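PDB 3CSW: probable branched-chain-amino-acid aminotransferase from Thermotoga maritima MSB8, which probably catalyses the pyridoxal-phosphate-dependent transfer of the amino group of leucine, isoleucine or valine to 2-oxoglutarate, a step in branched-chain amino acid biosynthesis. Local coordinates for residues Val125-Ser130 against Asp233-Thr238; Arg134-Ser139 against Leu168-Gln173; Asp164-Gly169 against Ser180-Val185; Leu190-Leu195 against Asn207-Ala212. All coordinates share one frame; numbering follows the deposited sequence.

How the contacts relate
The four contacts illustrate how layered sheets and their loops enclose a cofactor. Contacts 1 and 3, with centres about 6 Å apart, join the same two sheets: strands 125-129 and 164-168 are neighbours in one, strands 234-239 and 181-186 in the other. Contact 4, its centre about 12 Å from that of contact 3, packs a helix on that second sheet, where strands 181-186 and 189-193 are neighbours. Contact 2 shares Leu-168 and Gly-169 with contact 3 and joins the loop after strand 164-168 to the loop after strand 125-129. Pyridoxal phosphate lies beside contacts 2 and 3, with contacts 1 and 4 further off: contact 3 supplies Ser-180 and Asn-181 to its pocket, and the side chain of Arg-134 in contact 2 comes within about 4 Å of it.

Contact 1 (Val125-Ser130 against Asp233-Thr238); sequences VEVKIS and DEMFLT
Val-127 meets two side chains of the facing strand, one with each of its methyl groups. Its CG1 lies 3.8 Å from Leu-237 CD1, the two side chains sliding past one another in opposite directions. Its CG2 meets the selenomethionine Met-235 tip to tip, 4.0 Å from the terminal methyl CE. Val-125 adds a looser touch, with CG2 4.4 Å from Leu-237 CD1, so that this one leucine methyl serves both valines. No hydrogen bond crosses between the segments; the contact is wholly apolar and all four of its residues are buried.

The reach of Met-235 follows from its shape: CG stands anti to the backbone N (chi1 177°) and the chain stays extended as far as CE. Leu-237, two residues further on, points the same way, while Phe-236 between them projects from the opposite side of its strand. The backbones themselves remain well separated, with segment axes 9.3 Å apart at closest approach, and they run almost perpendicular, at 89°. This is consistent with orthogonal packing of the two beta sheets, in which a few inward-facing residues near the crossing fill the gap between layers.

Strand 243-247 lines the same interior, since its Val-247 touches both Val-127 and Leu-237. Behind strand 234-239, Phe-236 stacks on Phe-183 of strand 181-186 and packs on Val-208 of helix 203-214, whereas the other layer continues from strand 125-129 to its parallel neighbours 164-168 and 249-250.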
loop_
_atom_site.group_PDB
_atom_site.type_symbol
_atom_site.label_atom_id
_atom_site.label_comp_id
_atom_site.label_asym_id
_atom_site.label_seq_id
_atom_site.Cartn_x
_atom_site.Cartn_y
_atom_site.Cartn_z
ATOM N N VAL A 125 17.108 16.294 -22.804
ATOM C CA VAL A 125 17.701 15.044 -22.333
ATOM C C VAL A 125 16.674 13.909 -22.426
ATOM O O VAL A 125 15.469 14.159 -22.646
ATOM C CB VAL A 125 18.231 15.179 -20.867
ATOM C CG1 VAL A 125 19.269 16.311 -20.755
ATOM C CG2 VAL A 125 17.070 15.378 -19.851
ATOM N N GLU A 126 17.190 12.683 -22.323
ATOM C CA GLU A 126 16.388 11.447 -22.201
ATOM C C GLU A 126 16.259 11.073 -20.729
ATOM O O GLU A 126 17.233 11.134 -19.988
ATOM C CB GLU A 126 17.079 10.277 -22.925
ATOM C CG GLU A 126 16.532 8.848 -22.609
ATOM C CD GLU A 126 15.240 8.493 -23.344
ATOM O OE1 GLU A 126 15.040 8.995 -24.456
ATOM O OE2 GLU A 126 14.450 7.685 -22.837
ATOM N N VAL A 127 15.055 10.690 -20.304
ATOM C CA VAL A 127 14.815 10.167 -18.959
ATOM C C VAL A 127 13.998 8.877 -19.111
ATOM O O VAL A 127 13.329 8.649 -20.141
ATOM C CB VAL A 127 14.078 11.169 -18.010
ATOM C CG1 VAL A 127 14.850 12.446 -17.882
ATOM C CG2 VAL A 127 12.675 11.482 -18.502
ATOM N N LYS A 128 14.053 8.025 -18.098
ATOM C CA LYS A 128 13.274 6.796 -18.100
ATOM C C LYS A 128 12.606 6.587 -16.757
ATOM O O LYS A 128 13.130 7.028 -15.733
ATOM C CB LYS A 128 14.178 5.599 -18.426
ATOM C CG LYS A 128 14.684 5.625 -19.816
ATOM C CD LYS A 128 15.642 4.510 -20.108
ATOM C CE LYS A 128 16.217 4.679 -21.497
ATOM N NZ LYS A 128 16.892 3.433 -21.919
ATOM N N ILE A 129 11.457 5.904 -16.755
ATOM C CA ILE A 129 10.794 5.478 -15.499
ATOM C C ILE A 129 11.729 4.492 -14.761
ATOM O O ILE A 129 12.205 3.519 -15.339
ATOM C CB ILE A 129 9.375 4.821 -15.744
ATOM C CG1 ILE A 129 8.427 5.777 -16.490
ATOM C CG2 ILE A 129 8.697 4.417 -14.430
ATOM C CD1 ILE A 129 8.227 7.146 -15.815
ATOM N N SER A 130 12.006 4.764 -13.493
ATOM C CA SER A 130 12.822 3.890 -12.644
ATOM C C SER A 130 12.060 2.606 -12.242
ATOM O O SER A 130 10.818 2.611 -12.143
ATOM C CB SER A 130 13.174 4.664 -11.371
ATOM O OG SER A 130 13.962 3.929 -10.475
ATOM N N ASP A 233 2.337 18.086 -23.003
ATOM C CA ASP A 233 2.917 18.869 -24.102
ATOM C C ASP A 233 4.429 19.097 -23.921
ATOM O O ASP A 233 5.174 19.113 -24.907
ATOM C CB ASP A 233 2.219 20.235 -24.249
ATOM C CG ASP A 233 0.737 20.108 -24.501
ATOM O OD1 ASP A 233 0.338 19.107 -25.100
ATOM O OD2 ASP A 233 -0.035 21.000 -24.084
ATOM N N GLU A 234 4.865 19.298 -22.674
ATOM C CA GLU A 234 6.264 19.512 -22.349
ATOM C C GLU A 234 6.587 18.827 -21.038
ATOM O O GLU A 234 5.716 18.620 -20.224
ATOM C CB GLU A 234 6.611 21.020 -22.185
ATOM C CG GLU A 234 5.999 21.957 -23.206
ATOM C CD GLU A 234 6.389 23.424 -23.022
ATOM O OE1 GLU A 234 7.528 23.701 -22.613
ATOM O OE2 GLU A 234 5.558 24.304 -23.339
HETATM N N MSE A 235 7.866 18.520 -20.842
HETATM C CA MSE A 235 8.387 18.014 -19.583
HETATM C C MSE A 235 9.803 18.554 -19.359
HETATM O O MSE A 235 10.545 18.785 -20.314
HETATM C CB MSE A 235 8.362 16.486 -19.606
HETATM C CG MSE A 235 8.951 15.785 -18.379
HETATM SE SE MSE A 235 8.839 13.856 -18.509
HETATM C CE MSE A 235 9.595 13.443 -16.881
ATOM N N PHE A 236 10.155 18.817 -18.100
ATOM C CA PHE A 236 11.514 19.243 -17.736
ATOM C C PHE A 236 11.851 18.875 -16.288
ATOM O O PHE A 236 10.954 18.558 -15.484
ATOM C CB PHE A 236 11.770 20.739 -18.035
ATOM C CG PHE A 236 11.005 21.735 -17.149
ATOM C CD1 PHE A 236 11.505 22.112 -15.903
ATOM C CD2 PHE A 236 9.836 22.345 -17.604
ATOM C CE1 PHE A 236 10.829 23.037 -15.109
ATOM C CE2 PHE A 236 9.158 23.277 -16.823
ATOM C CZ PHE A 236 9.658 23.620 -15.563
ATOM N N LEU A 237 13.155 18.899 -15.995
ATOM C CA LEU A 237 13.697 18.610 -14.684
ATOM C C LEU A 237 14.317 19.857 -14.084
ATOM O O LEU A 237 14.730 20.768 -14.806
ATOM C CB LEU A 237 14.783 17.533 -14.767
ATOM C CG LEU A 237 14.487 16.255 -15.541
ATOM C CD1 LEU A 237 15.751 15.383 -15.641
ATOM C CD2 LEU A 237 13.295 15.502 -14.916
ATOM N N THR A 238 14.404 19.891 -12.759
ATOM C CA THR A 238 15.087 20.976 -12.064
ATOM C C THR A 238 16.058 20.405 -11.021
ATOM O O THR A 238 15.696 19.536 -10.248
ATOM C CB THR A 238 14.063 21.947 -11.370
ATOM O OG1 THR A 238 13.345 21.256 -10.340
ATOM C CG2 THR A 238 13.066 22.515 -12.373
#

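Contact 2 (Arg134-Ser139 against Leu168-Gln173); sequences RIPDLS and LGLNGQ
Arg-134 and Leu-168 are tied through their backbones: Arg-134 N donates to Leu-168 O at 2.9 Å, with an N-H...O angle of 161°. Beside this bond Arg-134 CB rests 4.4 Å from Gly-169 CA, and from there the arginine leaves the contact. Its CG is anti to the backbone N (chi1 -166°), but a bend at chi2 (79°) turns the rest of the chain away from segment 168-173. The guanidinium group is held by salt bridges from NE to Glu-176 and from NH1 to Asp-151, on the side where the cofactor lies. Bonds at NE and NH1 to separate carboxylates probably limit its rotation.

Residues 169-173 form the tip of the beta hairpin linking strands 164-168 and 174-177. A type I turn spans Gly-169 to Gly-172, and Gly-172, with positive phi, adds a G1 bulge; the bond from Gly-169 N to Gln-173 O closes the loop. Gln-173 folds back over the turn, where its OE1 receives a weak hydrogen bond from Asn-171 N, and NE2 reaches the backbone of Ser-197.

A water extends the bridge between the loops, donating to Arg-134 O at 2.7 Å and accepting from Leu-170 N at 3.0 Å. Further along, Leu-170 holds CG anti to its carbonyl carbon, beside the backbone N, and CD1 reaches Pro-136; it stops 4.0 Å from CG of the proline ring, and the two side chains cross obliquely. Pro-136 and Leu-170 each also pack against their own counterparts in the third subunit of the assembly.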
loop_
_atom_site.group_PDB
_atom_site.type_symbol
_atom_site.label_atom_id
_atom_site.label_comp_id
_atom_site.label_asym_id
_atom_site.label_seq_id
_atom_site.Cartn_x
_atom_site.Cartn_y
_atom_site.Cartn_z
ATOM N N ARG A 134 9.765 5.320 -4.872
ATOM C CA ARG A 134 10.144 6.202 -3.770
ATOM C C ARG A 134 9.656 5.617 -2.441
ATOM O O ARG A 134 8.523 5.156 -2.352
ATOM C CB ARG A 134 9.539 7.580 -3.998
ATOM C CG ARG A 134 10.097 8.696 -3.129
ATOM C CD ARG A 134 11.425 9.154 -3.685
ATOM N NE ARG A 134 11.816 10.464 -3.189
ATOM C CZ ARG A 134 12.791 10.723 -2.321
ATOM N NH1 ARG A 134 13.523 9.770 -1.780
ATOM N NH2 ARG A 134 13.047 11.983 -1.993
ATOM N N ILE A 135 10.521 5.640 -1.411
ATOM C CA ILE A 135 10.180 5.075 -0.106
ATOM C C ILE A 135 9.067 5.929 0.489
ATOM O O ILE A 135 9.165 7.176 0.468
ATOM C CB ILE A 135 11.391 5.033 0.890
ATOM C CG1 ILE A 135 12.511 4.134 0.359
ATOM C CG2 ILE A 135 10.912 4.582 2.290
ATOM C CD1 ILE A 135 13.833 4.177 1.221
ATOM N N PRO A 136 8.003 5.279 0.999
ATOM C CA PRO A 136 6.877 6.044 1.534
ATOM C C PRO A 136 7.188 6.594 2.925
ATOM O O PRO A 136 8.066 6.074 3.608
ATOM C CB PRO A 136 5.739 5.004 1.577
ATOM C CG PRO A 136 6.426 3.721 1.826
ATOM C CD PRO A 136 7.755 3.827 1.083
ATOM N N ASP A 137 6.447 7.622 3.319
ATOM C CA ASP A 137 6.593 8.292 4.610
ATOM C C ASP A 137 6.552 7.364 5.839
ATOM O O ASP A 137 7.262 7.605 6.805
ATOM C CB ASP A 137 5.517 9.415 4.746
ATOM C CG ASP A 137 5.846 10.415 5.860
ATOM O OD1 ASP A 137 6.966 10.989 5.874
ATOM O OD2 ASP A 137 4.975 10.632 6.737
ATOM N N LEU A 138 5.739 6.314 5.824
ATOM C CA LEU A 138 5.699 5.359 6.960
ATOM C C LEU A 138 7.015 4.607 7.196
ATOM O O LEU A 138 7.244 4.085 8.285
ATOM C CB LEU A 138 4.562 4.346 6.811
ATOM C CG LEU A 138 3.150 4.787 7.202
ATOM C CD1 LEU A 138 2.143 3.733 6.728
ATOM C CD2 LEU A 138 3.012 5.060 8.695
ATOM N N SER A 139 7.873 4.576 6.184
ATOM C CA SER A 139 9.189 3.921 6.259
ATOM C C SER A 139 10.375 4.885 6.444
ATOM O O SER A 139 11.391 4.530 7.049
ATOM C CB SER A 139 9.413 3.114 4.973
ATOM O OG SER A 139 8.530 2.020 4.884
ATOM N N LEU A 168 8.513 6.846 -9.278
ATOM C CA LEU A 168 7.115 6.929 -8.963
ATOM C C LEU A 168 6.959 6.503 -7.510
ATOM O O LEU A 168 7.798 5.767 -6.973
ATOM C CB LEU A 168 6.286 5.976 -9.841
ATOM C CG LEU A 168 6.523 6.017 -11.352
ATOM C CD1 LEU A 168 5.595 5.062 -12.036
ATOM C CD2 LEU A 168 6.397 7.416 -11.879
ATOM N N GLY A 169 5.891 6.966 -6.882
ATOM C CA GLY A 169 5.553 6.523 -5.537
ATOM C C GLY A 169 4.854 5.191 -5.616
ATOM O O GLY A 169 4.567 4.706 -6.712
ATOM N N LEU A 170 4.524 4.610 -4.465
ATOM C CA LEU A 170 3.932 3.280 -4.442
ATOM C C LEU A 170 2.641 3.170 -5.220
ATOM O O LEU A 170 2.311 2.089 -5.636
ATOM C CB LEU A 170 3.659 2.785 -3.017
ATOM C CG LEU A 170 4.820 2.340 -2.125
ATOM C CD1 LEU A 170 4.231 1.740 -0.818
ATOM C CD2 LEU A 170 5.770 1.372 -2.852
ATOM N N ASN A 171 1.878 4.257 -5.360
ATOM C CA ASN A 171 0.623 4.195 -6.104
ATOM C C ASN A 171 0.740 4.617 -7.576
ATOM O O ASN A 171 -0.271 4.766 -8.255
ATOM C CB ASN A 171 -0.446 5.084 -5.451
ATOM C CG ASN A 171 -0.808 4.652 -4.036
ATOM O OD1 ASN A 171 -0.589 5.398 -3.101
ATOM N ND2 ASN A 171 -1.384 3.462 -3.888
ATOM N N GLY A 172 1.946 4.823 -8.090
ATOM C CA GLY A 172 2.070 5.245 -9.476
ATOM C C GLY A 172 2.002 6.745 -9.713
ATOM O O GLY A 172 1.987 7.182 -10.865
ATOM N N GLN A 173 1.961 7.533 -8.635
ATOM C CA GLN A 173 2.095 8.982 -8.736
ATOM C C GLN A 173 3.537 9.306 -9.079
ATOM O O GLN A 173 4.443 8.602 -8.670
ATOM C CB GLN A 173 1.658 9.709 -7.442
ATOM C CG GLN A 173 2.618 9.678 -6.235
ATOM C CD GLN A 173 2.503 8.426 -5.365
ATOM O OE1 GLN A 173 2.082 7.370 -5.820
ATOM N NE2 GLN A 173 2.901 8.551 -4.113
HETATM O O HOH W 1 5.943 5.938 -2.156
#

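Contact 3 (Asp164-Gly169 against Ser180-Val185); sequences DVILLG and SNVFLV. With PLP (pyridoxal-5'-phosphate), chain E.
The nearest CA pairs are Asp-164 with Ser-180 and Ile-166 with Val-182, 7.8 and 8.2 Å apart, a separation that leaves the meeting to side chains. The polar pair is short: Ser-180 OG donates to Asp-164 OD2 at 2.7 Å, and OD2 accepts through its anti lone pair, the one away from OD1. The serine hydroxyl gets there because chi1 (58°) places it between the backbone N and the carbonyl carbon.

Further bonds grip the buried carboxylate. Val-165 N approaches OD1 at 2.8 Å from above the carboxylate plane, while Ser-178 OG also binds OD1 and Phe-179 N binds OD2. Donors at both oxygens fix the orientation of the group and probably favour its ionised form. Beyond this polar knot the contact turns apolar, as Ile-166 reaches across with its CD1 end to 3.9 Å from Val-182 CG2.

Ser-180 and Asn-181 belong to the pyridoxal phosphate pocket. Ser-180 C lies 3.4 Å from C6 of the cofactor, and Asn-181 OD1 lies 3.6 Å from the same carbon; ND2 of this asparagine is anchored on Leu-200 O. Asp-164 is thus placed as a second-shell residue and may help to hold the Ser-180 backbone beside the ring.

Strand 164-168 lies between 125-129 and 174-177 in one sheet, and strand 181-186 between 189-193 and 234-239 in the other, with helix 203-214 packed against Phe-183.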
loop_
_atom_site.group_PDB
_atom_site.type_symbol
_atom_site.label_atom_id
_atom_site.label_comp_id
_atom_site.label_asym_id
_atom_site.label_seq_id
_atom_site.Cartn_x
_atom_site.Cartn_y
_atom_site.Cartn_z
ATOM N N ASP A 164 18.521 11.107 -16.152
ATOM C CA ASP A 164 18.029 10.783 -14.817
ATOM C C ASP A 164 16.893 9.776 -14.996
ATOM O O ASP A 164 16.366 9.625 -16.090
ATOM C CB ASP A 164 17.560 12.058 -14.092
ATOM C CG ASP A 164 17.443 11.886 -12.568
ATOM O OD1 ASP A 164 17.764 10.798 -12.055
ATOM O OD2 ASP A 164 17.022 12.845 -11.873
ATOM N N VAL A 165 16.560 9.052 -13.931
ATOM C CA VAL A 165 15.414 8.141 -13.893
ATOM C C VAL A 165 14.305 8.767 -13.014
ATOM O O VAL A 165 14.591 9.477 -12.060
ATOM C CB VAL A 165 15.791 6.721 -13.390
ATOM C CG1 VAL A 165 16.700 6.011 -14.413
ATOM C CG2 VAL A 165 16.432 6.754 -11.981
ATOM N N ILE A 166 13.042 8.525 -13.379
ATOM C CA ILE A 166 11.887 9.051 -12.664
ATOM C C ILE A 166 11.326 8.005 -11.674
ATOM O O ILE A 166 10.866 6.933 -12.074
ATOM C CB ILE A 166 10.795 9.498 -13.670
ATOM C CG1 ILE A 166 11.393 10.413 -14.768
ATOM C CG2 ILE A 166 9.627 10.140 -12.970
ATOM C CD1 ILE A 166 12.250 11.590 -14.314
ATOM N N LEU A 167 11.417 8.322 -10.384
ATOM C CA LEU A 167 10.832 7.508 -9.323
ATOM C C LEU A 167 9.360 7.867 -9.147
ATOM O O LEU A 167 9.011 9.043 -8.968
ATOM C CB LEU A 167 11.564 7.671 -7.980
ATOM C CG LEU A 167 12.976 7.109 -7.782
ATOM C CD1 LEU A 167 14.003 8.055 -8.377
ATOM C CD2 LEU A 167 13.281 6.776 -6.304
ATOM N N LEU A 168 8.513 6.846 -9.278
ATOM C CA LEU A 168 7.115 6.929 -8.963
ATOM C C LEU A 168 6.959 6.503 -7.510
ATOM O O LEU A 168 7.798 5.767 -6.973
ATOM C CB LEU A 168 6.286 5.976 -9.841
ATOM C CG LEU A 168 6.523 6.017 -11.352
ATOM C CD1 LEU A 168 5.595 5.062 -12.036
ATOM C CD2 LEU A 168 6.397 7.416 -11.879
ATOM N N GLY A 169 5.891 6.966 -6.882
ATOM C CA GLY A 169 5.553 6.523 -5.537
ATOM C C GLY A 169 4.854 5.191 -5.616
ATOM O O GLY A 169 4.567 4.706 -6.712
ATOM N N SER A 180 16.706 15.173 -9.162
ATOM C CA SER A 180 16.004 16.339 -9.687
ATOM C C SER A 180 14.522 16.278 -9.372
ATOM O O SER A 180 14.032 15.240 -9.042
ATOM C CB SER A 180 16.161 16.391 -11.216
ATOM O OG SER A 180 15.672 15.199 -11.860
ATOM N N ASN A 181 13.822 17.411 -9.474
ATOM C CA ASN A 181 12.365 17.434 -9.466
ATOM C C ASN A 181 11.808 17.480 -10.903
ATOM O O ASN A 181 12.514 17.844 -11.854
ATOM C CB ASN A 181 11.820 18.588 -8.636
ATOM C CG ASN A 181 12.088 18.430 -7.143
ATOM O OD1 ASN A 181 12.935 19.136 -6.579
ATOM N ND2 ASN A 181 11.363 17.518 -6.492
ATOM N N VAL A 182 10.546 17.073 -11.043
ATOM C CA VAL A 182 9.844 16.947 -12.332
ATOM C C VAL A 182 8.710 17.959 -12.480
ATOM O O VAL A 182 7.909 18.164 -11.576
ATOM C CB VAL A 182 9.260 15.505 -12.476
ATOM C CG1 VAL A 182 8.351 15.332 -13.762
ATOM C CG2 VAL A 182 10.417 14.494 -12.451
ATOM N N PHE A 183 8.668 18.579 -13.651
ATOM C CA PHE A 183 7.591 19.437 -14.051
ATOM C C PHE A 183 7.063 18.971 -15.413
ATOM O O PHE A 183 7.814 18.417 -16.232
ATOM C CB PHE A 183 8.087 20.888 -14.205
ATOM C CG PHE A 183 8.401 21.589 -12.911
ATOM C CD1 PHE A 183 9.573 21.321 -12.225
ATOM C CD2 PHE A 183 7.539 22.557 -12.401
ATOM C CE1 PHE A 183 9.884 21.989 -11.050
ATOM C CE2 PHE A 183 7.833 23.220 -11.228
ATOM C CZ PHE A 183 9.019 22.941 -10.551
ATOM N N LEU A 184 5.766 19.185 -15.638
ATOM C CA LEU A 184 5.162 18.961 -16.946
ATOM C C LEU A 184 4.325 20.171 -17.332
ATOM O O LEU A 184 3.932 20.982 -16.487
ATOM C CB LEU A 184 4.347 17.657 -17.015
ATOM C CG LEU A 184 3.091 17.487 -16.166
ATOM C CD1 LEU A 184 2.197 16.470 -16.800
ATOM C CD2 LEU A 184 3.432 17.082 -14.730
ATOM N N VAL A 185 4.100 20.327 -18.624
ATOM C CA VAL A 185 3.269 21.433 -19.116
ATOM C C VAL A 185 2.159 20.803 -19.919
ATOM O O VAL A 185 2.424 19.931 -20.745
ATOM C CB VAL A 185 4.031 22.445 -20.004
ATOM C CG1 VAL A 185 3.065 23.501 -20.557
ATOM C CG2 VAL A 185 5.194 23.115 -19.236
HETATM N N1 PLP E . 15.155 15.145 -5.701
HETATM C C2 PLP E . 16.182 14.399 -5.132
HETATM C C2A PLP E . 15.898 12.967 -4.796
HETATM C C3 PLP E . 17.439 14.996 -4.896
HETATM O O3 PLP E . 18.494 14.256 -4.414
HETATM C C4 PLP E . 17.643 16.354 -5.238
HETATM C C4A PLP E . 18.990 16.997 -5.057
HETATM O O4A PLP E . 19.873 16.848 -5.922
HETATM C C5 PLP E . 16.591 17.085 -5.818
HETATM C C6 PLP E . 15.355 16.470 -6.032
HETATM C C5A PLP E . 16.815 18.458 -6.409
HETATM O O4P PLP E . 16.762 19.447 -5.391
HETATM P P PLP E . 17.524 20.884 -5.522
HETATM O O1P PLP E . 17.533 21.592 -4.152
HETATM O O2P PLP E . 16.801 21.740 -6.522
HETATM O O3P PLP E . 18.934 20.557 -5.996
#

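Contact 4 (Leu190-Leu195 against Asn207-Ala212); sequences LITPSL and NVIKLA
Leu-190 extends from its strand with CG anti to the backbone N (chi1 -177°), and CD2 prolongs that extended line to the helix, 3.6 Å from Ala-212 CB and 4.3 Å from Val-208 CG1, while chi2 (64°) turns CD1 aside, where it packs on Phe-236. The CD2 methyl thus touches two residues four apart on one face of the helix, nearer to the alanine CB. Thr-192 divides its two branches by a chi1 of -161°: OG1 is directed to Val-182 O of the adjacent strand, with which it hydrogen-bonds, leaving CG2 for the helix. That methyl lies 4.1 Å from Ile-209 CD1, and the two side chains cross at about a right angle.

The strand and helix open a beta-alpha-beta unit of strand 189-193, helix 203-214 and strand 219-222, whose two strands are parallel neighbours in one sheet. The helix runs back over the sheet, its segment axis 10.5 Å from that of strand 190-193.

On the sheet side, Phe-183 of strand 181-186 touches both Leu-190 and Thr-192. Helix 262-276 flanks helix 203-214, where Phe-271 packs on Val-208 and Phe-274 on Leu-211.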
loop_
_atom_site.group_PDB
_atom_site.type_symbol
_atom_site.label_atom_id
_atom_site.label_comp_id
_atom_site.label_asym_id
_atom_site.label_seq_id
_atom_site.Cartn_x
_atom_site.Cartn_y
_atom_site.Cartn_z
ATOM N N LEU A 190 1.642 24.948 -15.974
ATOM C CA LEU A 190 2.820 24.304 -15.410
ATOM C C LEU A 190 2.356 23.456 -14.196
ATOM O O LEU A 190 1.746 23.973 -13.266
ATOM C CB LEU A 190 3.882 25.341 -14.994
ATOM C CG LEU A 190 5.198 24.762 -14.454
ATOM C CD1 LEU A 190 5.907 23.982 -15.527
ATOM C CD2 LEU A 190 6.103 25.834 -13.873
ATOM N N ILE A 191 2.634 22.149 -14.247
ATOM C CA ILE A 191 2.150 21.178 -13.271
ATOM C C ILE A 191 3.346 20.435 -12.663
ATOM O O ILE A 191 4.259 20.040 -13.375
ATOM C CB ILE A 191 1.161 20.165 -13.936
ATOM C CG1 ILE A 191 -0.050 20.895 -14.547
ATOM C CG2 ILE A 191 0.723 19.101 -12.933
ATOM C CD1 ILE A 191 -0.734 20.110 -15.647
ATOM N N THR A 192 3.363 20.304 -11.335
ATOM C CA THR A 192 4.439 19.631 -10.626
ATOM C C THR A 192 3.882 18.868 -9.412
ATOM O O THR A 192 2.916 19.319 -8.773
ATOM C CB THR A 192 5.570 20.615 -10.203
ATOM O OG1 THR A 192 6.781 19.897 -9.918
ATOM C CG2 THR A 192 5.179 21.455 -9.012
ATOM N N PRO A 193 4.459 17.677 -9.119
ATOM C CA PRO A 193 4.054 16.979 -7.902
ATOM C C PRO A 193 4.101 17.844 -6.626
ATOM O O PRO A 193 5.086 18.551 -6.370
ATOM C CB PRO A 193 5.044 15.809 -7.825
ATOM C CG PRO A 193 5.333 15.498 -9.293
ATOM C CD PRO A 193 5.413 16.879 -9.914
ATOM N N SER A 194 3.019 17.769 -5.864
ATOM C CA SER A 194 2.901 18.391 -4.557
ATOM C C SER A 194 3.859 17.720 -3.582
ATOM O O SER A 194 4.248 16.569 -3.780
ATOM C CB SER A 194 1.472 18.227 -4.071
ATOM O OG SER A 194 1.072 16.869 -4.173
ATOM N N LEU A 195 4.251 18.447 -2.532
ATOM C CA LEU A 195 5.129 17.886 -1.500
ATOM C C LEU A 195 4.502 16.667 -0.816
ATOM O O LEU A 195 5.225 15.777 -0.376
ATOM C CB LEU A 195 5.513 18.942 -0.450
ATOM C CG LEU A 195 6.248 20.164 -1.009
ATOM C CD1 LEU A 195 6.478 21.165 0.128
ATOM C CD2 LEU A 195 7.571 19.819 -1.719
ATOM N N ASN A 207 12.141 27.920 -6.737
ATOM C CA ASN A 207 12.451 29.090 -7.562
ATOM C C ASN A 207 11.725 29.119 -8.890
ATOM O O ASN A 207 11.293 30.194 -9.338
ATOM C CB ASN A 207 13.956 29.208 -7.794
ATOM C CG ASN A 207 14.669 29.891 -6.637
ATOM O OD1 ASN A 207 14.423 31.064 -6.347
ATOM N ND2 ASN A 207 15.576 29.179 -6.002
ATOM N N VAL A 208 11.582 27.945 -9.516
ATOM C CA VAL A 208 10.876 27.828 -10.794
ATOM C C VAL A 208 9.383 28.114 -10.613
ATOM O O VAL A 208 8.796 28.761 -11.461
ATOM C CB VAL A 208 11.127 26.450 -11.459
ATOM C CG1 VAL A 208 10.195 26.211 -12.662
ATOM C CG2 VAL A 208 12.619 26.349 -11.872
ATOM N N ILE A 209 8.789 27.654 -9.510
ATOM C CA ILE A 209 7.371 27.936 -9.200
ATOM C C ILE A 209 7.146 29.451 -9.063
ATOM O O ILE A 209 6.188 30.021 -9.642
ATOM C CB ILE A 209 6.888 27.159 -7.932
ATOM C CG1 ILE A 209 6.818 25.660 -8.240
ATOM C CG2 ILE A 209 5.497 27.645 -7.451
ATOM C CD1 ILE A 209 6.639 24.761 -7.031
ATOM N N LYS A 210 8.052 30.113 -8.340
ATOM C CA LYS A 210 8.002 31.569 -8.194
ATOM C C LYS A 210 8.230 32.294 -9.514
ATOM O O LYS A 210 7.590 33.311 -9.787
ATOM C CB LYS A 210 9.016 32.042 -7.148
ATOM C CG LYS A 210 8.709 31.505 -5.777
ATOM C CD LYS A 210 9.581 32.120 -4.705
ATOM C CE LYS A 210 9.544 31.249 -3.436
ATOM N NZ LYS A 210 9.642 32.032 -2.180
ATOM N N LEU A 211 9.162 31.804 -10.314
ATOM C CA LEU A 211 9.408 32.380 -11.636
ATOM C C LEU A 211 8.181 32.216 -12.518
ATOM O O LEU A 211 7.790 33.152 -13.228
ATOM C CB LEU A 211 10.616 31.729 -12.311
ATOM C CG LEU A 211 10.918 32.107 -13.761
ATOM C CD1 LEU A 211 11.241 33.583 -13.891
ATOM C CD2 LEU A 211 12.057 31.258 -14.276
ATOM N N ALA A 212 7.573 31.035 -12.509
ATOM C CA ALA A 212 6.379 30.807 -13.345
ATOM C C ALA A 212 5.290 31.823 -12.983
ATOM O O ALA A 212 4.696 32.451 -13.864
ATOM C CB ALA A 212 5.874 29.373 -13.222
#